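Local coordinates for DNA mismatch repair protein MUTS (Thermus aquaticus, PDB 1EWQ) that takes part in DNA mismatch repair, binding mismatched or otherwise damaged double-stranded DNA and hydrolysing ATP weakly, at residues 18-23 / 30-35; 38-43 / 92-97; 565-570 / 589-594; 597-602 / 608-613. All coordinates share one frame; numbering follows the deposited sequence.

Interaction 1 of 4, residues 18-23 / 30-35; sequences QQYVEL and YLLLFQ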
# COMPACT_ATOMS: atom_id res chain seq x y z
N GLN C 18 29.69 10.78 -20.78
CA GLN C 18 29.59 12.22 -20.99
C GLN C 18 28.25 12.49 -21.65
O GLN C 18 27.46 13.28 -21.16
CB GLN C 18 30.72 12.71 -21.89
CG GLN C 18 31.89 13.30 -21.13
CD GLN C 18 31.51 14.53 -20.34
OE1 GLN C 18 30.98 15.50 -20.89
NE2 GLN C 18 31.77 14.50 -19.04
N GLN C 19 28.03 11.82 -22.78
CA GLN C 19 26.79 11.95 -23.53
C GLN C 19 25.63 11.76 -22.55
O GLN C 19 24.60 12.43 -22.64
CB GLN C 19 26.75 10.89 -24.63
CG GLN C 19 25.50 10.89 -25.48
CD GLN C 19 25.53 9.82 -26.56
OE1 GLN C 19 25.68 8.64 -26.26
NE2 GLN C 19 25.39 10.24 -27.81
N TYR C 20 25.82 10.84 -21.60
CA TYR C 20 24.82 10.52 -20.58
C TYR C 20 24.61 11.66 -19.57
O TYR C 20 23.48 12.14 -19.39
CB TYR C 20 25.26 9.26 -19.82
CG TYR C 20 24.56 9.04 -18.50
CD1 TYR C 20 23.21 8.69 -18.45
CD2 TYR C 20 25.24 9.21 -17.30
CE1 TYR C 20 22.56 8.50 -17.22
CE2 TYR C 20 24.60 9.02 -16.07
CZ TYR C 20 23.26 8.67 -16.04
OH TYR C 20 22.63 8.48 -14.84
N VAL C 21 25.69 12.06 -18.92
CA VAL C 21 25.66 13.12 -17.92
C VAL C 21 25.14 14.45 -18.47
O VAL C 21 24.48 15.20 -17.76
CB VAL C 21 27.07 13.32 -17.30
CG1 VAL C 21 27.13 14.61 -16.49
CG2 VAL C 21 27.42 12.13 -16.42
N GLU C 22 25.43 14.72 -19.74
CA GLU C 22 25.00 15.96 -20.38
C GLU C 22 23.48 16.04 -20.43
O GLU C 22 22.89 17.05 -20.05
CB GLU C 22 25.55 16.03 -21.81
CG GLU C 22 25.74 17.43 -22.33
CD GLU C 22 26.98 18.10 -21.74
OE1 GLU C 22 28.09 17.58 -21.98
OE2 GLU C 22 26.83 19.12 -21.04
N LEU C 23 22.85 14.96 -20.91
CA LEU C 23 21.39 14.90 -21.00
C LEU C 23 20.76 14.91 -19.61
O LEU C 23 19.81 15.65 -19.36
CB LEU C 23 20.96 13.63 -21.74
CG LEU C 23 21.41 13.48 -23.20
CD1 LEU C 23 21.07 12.08 -23.70
CD2 LEU C 23 20.72 14.53 -24.05
N TYR C 30 13.74 14.50 -13.30
CA TYR C 30 13.31 13.28 -13.97
C TYR C 30 14.36 12.20 -13.79
O TYR C 30 15.54 12.52 -13.59
CB TYR C 30 13.13 13.50 -15.48
CG TYR C 30 12.07 14.50 -15.85
CD1 TYR C 30 12.24 15.86 -15.59
CD2 TYR C 30 10.89 14.09 -16.47
CE1 TYR C 30 11.26 16.78 -15.94
CE2 TYR C 30 9.90 15.00 -16.82
CZ TYR C 30 10.09 16.34 -16.55
OH TYR C 30 9.12 17.24 -16.88
N LEU C 31 13.95 10.95 -13.83
CA LEU C 31 14.90 9.85 -13.73
C LEU C 31 15.18 9.55 -15.19
O LEU C 31 14.28 9.15 -15.93
CB LEU C 31 14.30 8.62 -13.05
CG LEU C 31 15.29 7.46 -12.94
CD1 LEU C 31 16.54 7.93 -12.21
CD2 LEU C 31 14.65 6.29 -12.21
N LEU C 32 16.42 9.78 -15.61
CA LEU C 32 16.81 9.57 -16.99
C LEU C 32 17.17 8.12 -17.30
O LEU C 32 18.00 7.51 -16.62
CB LEU C 32 17.98 10.49 -17.33
CG LEU C 32 18.34 10.62 -18.81
CD1 LEU C 32 18.76 12.05 -19.10
CD2 LEU C 32 19.44 9.64 -19.18
N LEU C 33 16.52 7.58 -18.33
CA LEU C 33 16.76 6.21 -18.79
C LEU C 33 17.54 6.36 -20.08
O LEU C 33 16.99 6.73 -21.12
CB LEU C 33 15.43 5.49 -19.02
CG LEU C 33 14.60 5.33 -17.74
CD1 LEU C 33 13.28 4.64 -18.04
CD2 LEU C 33 15.38 4.53 -16.71
N PHE C 34 18.84 6.10 -19.97
CA PHE C 34 19.79 6.25 -21.07
C PHE C 34 19.94 4.97 -21.89
O PHE C 34 20.54 3.99 -21.42
CB PHE C 34 21.13 6.67 -20.48
CG PHE C 34 22.11 7.20 -21.48
CD1 PHE C 34 21.79 8.30 -22.28
CD2 PHE C 34 23.39 6.66 -21.58
CE1 PHE C 34 22.73 8.85 -23.15
CE2 PHE C 34 24.34 7.19 -22.44
CZ PHE C 34 24.01 8.30 -23.23
N GLN C 35 19.41 4.98 -23.11
CA GLN C 35 19.48 3.84 -24.01
C GLN C 35 20.89 3.53 -24.53
O GLN C 35 21.58 4.41 -25.06
CB GLN C 35 18.54 4.07 -25.18
CG GLN C 35 18.97 3.49 -26.53
CD GLN C 35 18.69 2.02 -26.67
OE1 GLN C 35 18.31 1.55 -27.75
NE2 GLN C 35 18.88 1.27 -25.59
O HOH W 1 19.59 8.71 -14.73
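Phe34 of the 30-35 segment packs against helix 18-23, with one ring face taken up by the backbone-proximal part of Tyr20. Tyr20 CB stands over that face, 3.7 Å from the Phe34 ring centroid, a CH-pi contact. The two rings themselves meet obliquely, their planes 58° apart and centroids separated by 5.3 Å. Tyr20 CG is anti to the backbone N (chi1 163°), which swings the ring off the helix and along the strand until Tyr20 CE1 rests 3.9 Å from Leu32 CD2. The other branch of Leu32 serves the next helical turn: Leu32 CD1 is 3.8 Å from Leu23 CB. Leu23 also reaches the rim of Phe34, where Leu23 CD1 touches CE1 near the ring plane at 3.7 Å. Gln19 CG lies at the same ring's edge and its OE1 stays near Phe34 CZ, while NE2 donates to Val108 O. The one polar link across the contact is a water, which donates to Leu32 O at 2.7 Å and sits 3.1 Å from Tyr20 OH. That hydroxyl is also hydrogen-bonded to Phe43 N, so the phenol end is held between two neighbouring strands. With its axis running at 151° to strand 31-35, the helix lies nearly antiparallel to it and packs through alternate strand residues on one side of the mixed sheet of MutS domain I, an alpha/beta layer arrangement.

Interaction 2 of 4, residues 38-43 / 92-97; sequences DFYECF and LAVADQ. With nucleotides of chain A; nucleotides of chain B.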
# COMPACT_ATOMS: atom_id res chain seq x y z
N ASP C 38 20.31 -2.72 -26.28
CA ASP C 38 18.98 -3.21 -25.90
C ASP C 38 18.65 -3.01 -24.42
O ASP C 38 17.84 -3.74 -23.85
CB ASP C 38 18.85 -4.69 -26.25
CG ASP C 38 19.02 -4.94 -27.73
OD1 ASP C 38 18.31 -4.31 -28.54
OD2 ASP C 38 19.87 -5.77 -28.08
N PHE C 39 19.29 -2.02 -23.80
CA PHE C 39 19.04 -1.71 -22.40
C PHE C 39 18.95 -0.21 -22.14
O PHE C 39 19.62 0.58 -22.80
CB PHE C 39 20.16 -2.28 -21.51
CG PHE C 39 20.12 -3.77 -21.33
CD1 PHE C 39 20.56 -4.62 -22.35
CD2 PHE C 39 19.64 -4.33 -20.15
CE1 PHE C 39 20.52 -6.00 -22.19
CE2 PHE C 39 19.60 -5.72 -19.98
CZ PHE C 39 20.04 -6.55 -21.00
N TYR C 40 18.11 0.16 -21.17
CA TYR C 40 17.96 1.55 -20.74
C TYR C 40 18.76 1.53 -19.45
O TYR C 40 18.36 0.88 -18.48
CB TYR C 40 16.50 1.89 -20.42
CG TYR C 40 15.71 2.36 -21.60
CD1 TYR C 40 14.58 1.67 -22.02
CD2 TYR C 40 16.09 3.51 -22.30
CE1 TYR C 40 13.84 2.10 -23.12
CE2 TYR C 40 15.36 3.96 -23.39
CZ TYR C 40 14.23 3.25 -23.80
OH TYR C 40 13.49 3.70 -24.86
N GLU C 41 19.88 2.24 -19.43
CA GLU C 41 20.74 2.23 -18.26
C GLU C 41 20.81 3.53 -17.48
O GLU C 41 20.48 4.61 -17.99
CB GLU C 41 22.15 1.80 -18.68
CG GLU C 41 22.16 0.78 -19.81
CD GLU C 41 23.57 0.38 -20.24
OE1 GLU C 41 24.44 1.27 -20.35
OE2 GLU C 41 23.79 -0.82 -20.47
N CYS C 42 21.26 3.41 -16.23
CA CYS C 42 21.43 4.54 -15.33
C CYS C 42 22.79 4.33 -14.68
O CYS C 42 23.20 3.20 -14.47
CB CYS C 42 20.35 4.55 -14.24
SG CYS C 42 18.68 4.82 -14.84
N PHE C 43 23.47 5.43 -14.36
CA PHE C 43 24.79 5.34 -13.73
C PHE C 43 24.85 6.17 -12.44
O PHE C 43 23.92 6.90 -12.12
CB PHE C 43 25.87 5.80 -14.71
CG PHE C 43 25.81 5.11 -16.05
CD1 PHE C 43 25.16 5.71 -17.13
CD2 PHE C 43 26.39 3.86 -16.23
CE1 PHE C 43 25.09 5.06 -18.36
CE2 PHE C 43 26.32 3.21 -17.46
CZ PHE C 43 25.67 3.82 -18.52
N LEU C 92 9.87 10.26 -15.73
CA LEU C 92 10.90 9.65 -16.55
C LEU C 92 11.28 10.39 -17.83
O LEU C 92 10.42 10.77 -18.63
CB LEU C 92 10.49 8.23 -16.92
CG LEU C 92 9.93 7.35 -15.80
CD1 LEU C 92 9.38 6.07 -16.40
CD2 LEU C 92 11.00 7.08 -14.77
N ALA C 93 12.58 10.58 -18.02
CA ALA C 93 13.09 11.22 -19.23
C ALA C 93 13.70 10.08 -20.03
O ALA C 93 14.65 9.44 -19.58
CB ALA C 93 14.15 12.26 -18.88
N VAL C 94 13.14 9.81 -21.20
CA VAL C 94 13.59 8.72 -22.05
C VAL C 94 14.56 9.19 -23.12
O VAL C 94 14.19 9.96 -24.01
CB VAL C 94 12.40 8.01 -22.72
CG1 VAL C 94 12.88 6.98 -23.73
CG2 VAL C 94 11.54 7.35 -21.66
N ALA C 95 15.80 8.73 -23.02
CA ALA C 95 16.82 9.08 -23.98
C ALA C 95 17.09 7.86 -24.84
O ALA C 95 17.56 6.83 -24.34
CB ALA C 95 18.08 9.51 -23.28
N ASP C 96 16.76 7.95 -26.13
CA ASP C 96 16.98 6.83 -27.04
C ASP C 96 18.09 7.12 -28.04
O ASP C 96 18.63 8.22 -28.10
CB ASP C 96 15.70 6.51 -27.83
CG ASP C 96 14.55 6.08 -26.95
OD1 ASP C 96 14.78 5.24 -26.05
OD2 ASP C 96 13.42 6.56 -27.16
N GLN C 97 18.43 6.09 -28.82
CA GLN C 97 19.43 6.22 -29.86
C GLN C 97 18.65 6.67 -31.09
O GLN C 97 17.84 5.93 -31.63
CB GLN C 97 20.12 4.87 -30.09
CG GLN C 97 20.98 4.45 -28.90
CD GLN C 97 21.63 3.09 -29.07
OE1 GLN C 97 22.51 2.71 -28.30
NE2 GLN C 97 21.21 2.35 -30.09
P DT A 13 25.73 -8.25 -14.66
OP1 DT A 13 26.17 -8.43 -13.26
OP2 DT A 13 25.87 -9.36 -15.63
O5' DT A 13 24.21 -7.79 -14.65
C5' DT A 13 23.83 -6.80 -15.58
C4' DT A 13 22.62 -6.04 -15.09
O4' DT A 13 22.63 -4.83 -15.87
C3' DT A 13 21.31 -6.74 -15.41
O3' DT A 13 20.30 -6.45 -14.43
C2' DT A 13 20.96 -6.24 -16.80
C1' DT A 13 21.68 -4.90 -16.92
N1 DT A 13 22.42 -4.71 -18.18
C2 DT A 13 22.69 -3.42 -18.59
O2 DT A 13 22.37 -2.44 -17.94
N3 DT A 13 23.34 -3.31 -19.79
C4 DT A 13 23.76 -4.35 -20.60
O4 DT A 13 24.31 -4.10 -21.67
C5 DT A 13 23.48 -5.67 -20.11
C7 DT A 13 23.94 -6.86 -20.90
C6 DT A 13 22.83 -5.79 -18.94
P DG A 14 19.47 -7.65 -13.77
OP1 DG A 14 18.64 -7.09 -12.67
OP2 DG A 14 20.39 -8.78 -13.49
O5' DG A 14 18.49 -8.12 -14.93
C5' DG A 14 17.60 -7.21 -15.55
C4' DG A 14 16.95 -7.87 -16.74
O4' DG A 14 17.94 -8.05 -17.79
C3' DG A 14 16.39 -9.26 -16.46
O3' DG A 14 15.17 -9.43 -17.17
C2' DG A 14 17.48 -10.20 -16.96
C1' DG A 14 18.11 -9.43 -18.10
N9 DG A 14 19.54 -9.66 -18.27
C8 DG A 14 20.48 -9.71 -17.27
N7 DG A 14 21.69 -9.91 -17.71
C5 DG A 14 21.55 -10.01 -19.09
C6 DG A 14 22.52 -10.22 -20.10
O6 DG A 14 23.75 -10.37 -19.98
N1 DG A 14 21.95 -10.23 -21.37
C2 DG A 14 20.61 -10.07 -21.63
N2 DG A 14 20.26 -10.08 -22.93
N3 DG A 14 19.69 -9.89 -20.69
C4 DG A 14 20.23 -9.86 -19.45
P DC B 12 22.99 -7.93 -31.30
OP1 DC B 12 21.61 -7.91 -31.86
OP2 DC B 12 24.12 -8.35 -32.17
O5' DC B 12 23.28 -6.49 -30.71
C5' DC B 12 22.25 -5.78 -30.02
C4' DC B 12 22.78 -4.48 -29.46
O4' DC B 12 23.72 -4.75 -28.39
C3' DC B 12 23.50 -3.58 -30.45
O3' DC B 12 23.14 -2.23 -30.16
C2' DC B 12 24.97 -3.84 -30.16
C1' DC B 12 24.98 -4.17 -28.67
N1 DC B 12 26.00 -5.15 -28.25
C2 DC B 12 26.55 -5.06 -26.96
O2 DC B 12 26.24 -4.10 -26.24
N3 DC B 12 27.41 -6.01 -26.54
C4 DC B 12 27.75 -7.01 -27.35
N4 DC B 12 28.59 -7.93 -26.89
C5 DC B 12 27.24 -7.11 -28.68
C6 DC B 12 26.37 -6.17 -29.09
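Glu41 OE2 accepts N3-H of thymine DT13 of chain A at 2.6 Å in an almost straight bond (174°), one position along from Tyr40, whose hydroxyl meets Asp96 across the contact. Phe39 and Glu41 form the Phe-X-Glu mismatch-reading motif of the MutS family, carried here on the inner sheet strand 39-43 of domain I, which meets the DNA. The Phe39 ring lies face-on to the thymine, Phe39 CE2 3.4 Å from DT13 C6, while Phe39 CZ brings its edge within 3.4 Å of DG14 N3, also of chain A. An alanine at Phe39 would remove this ring and is likely to leave the thymine face uncovered and the base freer to shift away from Glu41. Tyr40 points its ring from the other side of the strand, passing over the intervening strand 31-36 toward 92-97. Ala95 O lies at the ring edge, 3.7 Å from Tyr40 CE2, and Val94 CG1 packs obliquely beside it. The Tyr40 OH to Asp96 OD1 hydrogen bond is modelled at 2.3 Å, too short to trust as a length. Gln97 NE2 binds a DNA phosphate, and Asp38 OD2 comes within 3.1 Å of C5' of DC12 of chain B.

Interaction 3 of 4, residues 565-570 / 589-594; sequences TEFVPN and KSTFLR. With SO4 (sulfate ion), chain E.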
# COMPACT_ATOMS: atom_id res chain seq x y z
N THR C 565 -27.51 -5.44 0.02
CA THR C 565 -28.39 -5.76 1.15
C THR C 565 -29.85 -5.55 0.81
O THR C 565 -30.17 -4.83 -0.14
CB THR C 565 -28.08 -4.87 2.37
OG1 THR C 565 -26.67 -4.89 2.64
CG2 THR C 565 -28.81 -5.38 3.60
N GLU C 566 -30.75 -6.20 1.55
CA GLU C 566 -32.18 -6.01 1.32
C GLU C 566 -32.48 -4.58 1.75
O GLU C 566 -32.22 -4.20 2.90
CB GLU C 566 -33.03 -6.97 2.16
CG GLU C 566 -33.13 -8.38 1.61
CD GLU C 566 -31.79 -9.07 1.59
OE1 GLU C 566 -31.14 -9.14 2.67
OE2 GLU C 566 -31.38 -9.55 0.51
N PHE C 567 -33.02 -3.80 0.84
CA PHE C 567 -33.32 -2.42 1.13
C PHE C 567 -34.81 -2.18 1.32
O PHE C 567 -35.63 -2.79 0.63
CB PHE C 567 -32.80 -1.52 0.01
CG PHE C 567 -32.67 -0.09 0.39
CD1 PHE C 567 -31.51 0.38 0.99
CD2 PHE C 567 -33.72 0.80 0.18
CE1 PHE C 567 -31.40 1.70 1.38
CE2 PHE C 567 -33.62 2.12 0.56
CZ PHE C 567 -32.45 2.58 1.16
N VAL C 568 -35.14 -1.30 2.25
CA VAL C 568 -36.52 -0.94 2.50
C VAL C 568 -36.79 0.38 1.78
O VAL C 568 -36.26 1.42 2.16
CB VAL C 568 -36.80 -0.76 4.01
CG1 VAL C 568 -38.22 -0.28 4.21
CG2 VAL C 568 -36.58 -2.08 4.74
N PRO C 569 -37.62 0.35 0.72
CA PRO C 569 -37.93 1.56 -0.03
C PRO C 569 -38.65 2.60 0.84
O PRO C 569 -39.25 2.26 1.86
CB PRO C 569 -38.81 1.05 -1.18
CG PRO C 569 -38.34 -0.38 -1.36
CD PRO C 569 -38.24 -0.83 0.09
N ASN C 570 -38.59 3.87 0.43
CA ASN C 570 -39.24 4.94 1.18
C ASN C 570 -39.73 6.04 0.27
O ASN C 570 -39.18 6.26 -0.80
CB ASN C 570 -38.31 5.53 2.23
CG ASN C 570 -38.42 4.83 3.56
OD1 ASN C 570 -39.48 4.83 4.18
ND2 ASN C 570 -37.33 4.22 4.00
N LYS C 589 -31.59 6.85 8.66
CA LYS C 589 -31.86 8.26 8.38
C LYS C 589 -30.86 8.80 7.37
O LYS C 589 -31.24 9.45 6.39
CB LYS C 589 -31.83 9.12 9.67
CG LYS C 589 -32.89 8.71 10.70
CD LYS C 589 -33.31 9.86 11.63
CE LYS C 589 -32.16 10.37 12.47
NZ LYS C 589 -32.61 11.44 13.41
N SER C 590 -29.58 8.50 7.59
CA SER C 590 -28.54 8.99 6.69
C SER C 590 -28.66 8.43 5.29
O SER C 590 -28.44 9.14 4.31
CB SER C 590 -27.16 8.65 7.25
OG SER C 590 -26.90 9.47 8.37
N THR C 591 -28.98 7.15 5.20
CA THR C 591 -29.15 6.49 3.92
C THR C 591 -30.32 7.14 3.19
O THR C 591 -30.28 7.29 1.97
CB THR C 591 -29.40 4.98 4.11
OG1 THR C 591 -28.20 4.36 4.57
CG2 THR C 591 -29.82 4.32 2.81
N PHE C 592 -31.36 7.51 3.94
CA PHE C 592 -32.52 8.16 3.35
C PHE C 592 -32.11 9.48 2.72
O PHE C 592 -32.54 9.82 1.62
CB PHE C 592 -33.59 8.39 4.42
CG PHE C 592 -34.86 9.00 3.89
CD1 PHE C 592 -35.63 8.34 2.93
CD2 PHE C 592 -35.30 10.24 4.36
CE1 PHE C 592 -36.82 8.90 2.46
CE2 PHE C 592 -36.48 10.81 3.89
CZ PHE C 592 -37.25 10.13 2.94
N LEU C 593 -31.27 10.24 3.42
CA LEU C 593 -30.79 11.51 2.89
C LEU C 593 -29.99 11.27 1.62
O LEU C 593 -30.28 11.85 0.58
CB LEU C 593 -29.89 12.25 3.89
CG LEU C 593 -30.46 12.77 5.21
CD1 LEU C 593 -29.54 13.88 5.75
CD2 LEU C 593 -31.84 13.30 5.00
N ARG C 594 -29.00 10.39 1.70
CA ARG C 594 -28.15 10.12 0.55
C ARG C 594 -28.91 9.56 -0.66
O ARG C 594 -28.60 9.94 -1.79
CB ARG C 594 -27.03 9.15 0.92
CG ARG C 594 -26.07 9.67 2.00
CD ARG C 594 -24.94 8.67 2.24
NE ARG C 594 -24.17 8.99 3.43
CZ ARG C 594 -24.31 8.39 4.60
NH1 ARG C 594 -25.20 7.40 4.76
NH2 ARG C 594 -23.57 8.78 5.63
S SO4 E . -28.00 7.06 10.78
O1 SO4 E . -26.80 7.89 10.54
O2 SO4 E . -27.61 5.86 11.53
O3 SO4 E . -28.99 7.81 11.57
O4 SO4 E . -28.61 6.64 9.51
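Phe567 meets Thr591 edge-on: the methyl Thr591 CG2 lies in the plane of the ring, 3.4 Å from Phe567 CE1 and 3.6 Å from Phe567 CZ. The two side chains come from opposite directions, and the threonine's first torsion, with OG1 at -70°, leaves CG2 anti to the backbone N and aimed at the ring. Arg557, His558 and Glu562 also touch Phe567. The second ring, Phe592, is approached obliquely by Asn570, whose CB sits 3.7 Å from Phe592 CE1. That aliphatic carbon makes the contact, while the amide of Asn570 bonds to strand 723-730: OD1 accepts from Val728 N and ND2 donates to His726 O. No hydrogen bond crosses between the segments. On the same helix, Ser590 faces a sulfate, giving its backbone N-H to O4 at 2.8 Å (165°) and its OG to O1 at 2.7 Å; Met586 N supplies a further bond. Lys589 turns its NZ to Gly583 O and Ile581 O. Amides at a helix start cradling an anion, with lysine and serine in sequence, are characteristic of the P-loop (Walker A) of the ATPase domain, and the sulfate probably occupies a nucleotide phosphate position.

Interaction 4 of 4, residues 597-602 / 608-613; sequences ALIALL and FVPAEE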
# COMPACT_ATOMS: atom_id res chain seq x y z
N ALA C 597 -30.37 12.39 -2.66
CA ALA C 597 -29.39 13.08 -3.48
C ALA C 597 -29.00 12.23 -4.70
O ALA C 597 -28.85 12.75 -5.81
CB ALA C 597 -28.14 13.39 -2.65
N LEU C 598 -28.85 10.93 -4.49
CA LEU C 598 -28.47 10.06 -5.61
C LEU C 598 -29.55 9.97 -6.67
O LEU C 598 -29.25 10.00 -7.87
CB LEU C 598 -28.08 8.67 -5.10
CG LEU C 598 -26.77 8.71 -4.30
CD1 LEU C 598 -26.51 7.34 -3.66
CD2 LEU C 598 -25.63 9.12 -5.21
N ILE C 599 -30.81 9.87 -6.26
CA ILE C 599 -31.90 9.80 -7.23
C ILE C 599 -31.90 11.07 -8.08
O ILE C 599 -32.03 11.01 -9.30
CB ILE C 599 -33.26 9.63 -6.51
CG1 ILE C 599 -33.35 8.22 -5.92
CG2 ILE C 599 -34.41 9.91 -7.48
CD1 ILE C 599 -34.52 8.05 -4.97
N ALA C 600 -31.74 12.22 -7.41
CA ALA C 600 -31.70 13.52 -8.08
C ALA C 600 -30.48 13.60 -8.99
O ALA C 600 -30.55 14.10 -10.12
CB ALA C 600 -31.64 14.64 -7.04
N LEU C 601 -29.35 13.08 -8.51
CA LEU C 601 -28.12 13.08 -9.29
C LEU C 601 -28.29 12.27 -10.57
O LEU C 601 -27.91 12.71 -11.65
CB LEU C 601 -26.97 12.51 -8.47
CG LEU C 601 -25.60 12.33 -9.14
CD1 LEU C 601 -25.25 13.54 -10.00
CD2 LEU C 601 -24.56 12.12 -8.05
N LEU C 602 -28.88 11.08 -10.42
CA LEU C 602 -29.09 10.20 -11.56
C LEU C 602 -30.05 10.81 -12.58
O LEU C 602 -29.81 10.74 -13.79
CB LEU C 602 -29.63 8.84 -11.09
CG LEU C 602 -28.65 7.95 -10.30
CD1 LEU C 602 -29.37 6.72 -9.77
CD2 LEU C 602 -27.50 7.55 -11.20
N PHE C 608 -32.28 6.60 -15.56
CA PHE C 608 -33.51 6.21 -14.88
C PHE C 608 -33.06 6.17 -13.40
O PHE C 608 -31.86 6.15 -13.13
CB PHE C 608 -33.96 4.82 -15.33
CG PHE C 608 -34.79 4.82 -16.58
CD1 PHE C 608 -34.56 5.75 -17.59
CD2 PHE C 608 -35.79 3.86 -16.77
CE1 PHE C 608 -35.32 5.73 -18.76
CE2 PHE C 608 -36.55 3.83 -17.94
CZ PHE C 608 -36.31 4.76 -18.94
N VAL C 609 -34.00 6.12 -12.46
CA VAL C 609 -33.63 6.13 -11.05
C VAL C 609 -34.26 4.98 -10.26
O VAL C 609 -35.24 4.37 -10.71
CB VAL C 609 -34.03 7.48 -10.40
CG1 VAL C 609 -33.39 8.64 -11.18
CG2 VAL C 609 -35.56 7.62 -10.41
N PRO C 610 -33.70 4.66 -9.08
CA PRO C 610 -34.21 3.58 -8.23
C PRO C 610 -35.45 3.96 -7.42
O PRO C 610 -35.35 4.40 -6.29
CB PRO C 610 -33.01 3.27 -7.32
CG PRO C 610 -32.37 4.62 -7.17
CD PRO C 610 -32.40 5.15 -8.58
N ALA C 611 -36.62 3.78 -8.03
CA ALA C 611 -37.88 4.09 -7.36
C ALA C 611 -39.05 3.54 -8.17
O ALA C 611 -38.86 3.04 -9.28
CB ALA C 611 -38.03 5.61 -7.22
N GLU C 612 -40.25 3.62 -7.61
CA GLU C 612 -41.44 3.16 -8.32
C GLU C 612 -41.86 4.29 -9.23
O GLU C 612 -42.26 4.07 -10.37
CB GLU C 612 -42.55 2.81 -7.33
CG GLU C 612 -42.62 1.34 -7.00
CD GLU C 612 -43.68 1.02 -5.96
OE1 GLU C 612 -44.69 1.75 -5.91
OE2 GLU C 612 -43.50 0.04 -5.20
N GLU C 613 -41.76 5.51 -8.73
CA GLU C 613 -42.11 6.70 -9.49
C GLU C 613 -41.28 7.83 -8.90
O GLU C 613 -41.01 7.85 -7.70
CB GLU C 613 -43.60 7.04 -9.35
CG GLU C 613 -44.06 8.22 -10.21
CD GLU C 613 -45.55 8.48 -10.11
OE1 GLU C 613 -46.06 9.44 -10.74
OE2 GLU C 613 -46.24 7.72 -9.39
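Apolar packing carries the meeting of Ile599 and Leu602, one turn apart on helix 597-602, with Val609 and Pro610. Ile599 works with two branches: its CG2 sits 3.8 Å from Val609 CB, and its CG1 slides past the proline ring 3.9 Å from Pro610 CG, the side chains running in opposite directions. Leu602 crosses the proline nearly at a right angle, its CD1 3.6 Å from Pro610 CD, while its CB lies 3.8 Å from Val609 CG1. Pro610 is thus met by Ile599 over its ring and by Leu602 at CD. With chi1 at -56°, Val609 CG1 is anti to the carbonyl carbon and drops toward the helix backbone, whereas CG2 faces Ile599 CG2. An alanine in place of this isoleucine would lose both branches and would probably open a gap beside Val609 and Pro610.

Contacts between carbon and backbone oxygen come second: Val609 CG1 lies 3.3 Å from Ile599 O, and Leu602 CB approaches Phe608 O at 4.0 Å.

No hydrogen bond crosses; the helix keeps its own, and the returning chain has others. A weak Ala611 N to Val609 O bond of 3.1 Å closes an inverse gamma turn centred on Pro610. Val609 is joined by backbone bonds to Val543, and beyond the turn Glu612 and Glu613 both face Arg554 in a classic beta bulge and form salt bridges with it. The helix and the segment that follows it are thus fitted by shape in a buried, apolar interface, while directional bonds to other parts of the domain fix the course of 608-613.

From the N terminus, interaction 1 comes first, folding helix 15-26 back on strand 31-36 after a short turn. Interaction 2 then closes a far longer excursion, between strands 39-43 and 92-97. The two share the domain I sheet, where strand 31-36 lies between those strands, and Phe34 O and Glu41 N, 2.7 Å apart, probably bond. On the opposite side of the chain's centre, with interactions 1 and 3 centred about 58 Å apart, interaction 3 spans strands 570-574 and 578-582 and the P-loop. Interaction 4 follows on the same helix, 589-603, closing the short connection after it. All four run in series; none nests or crosses.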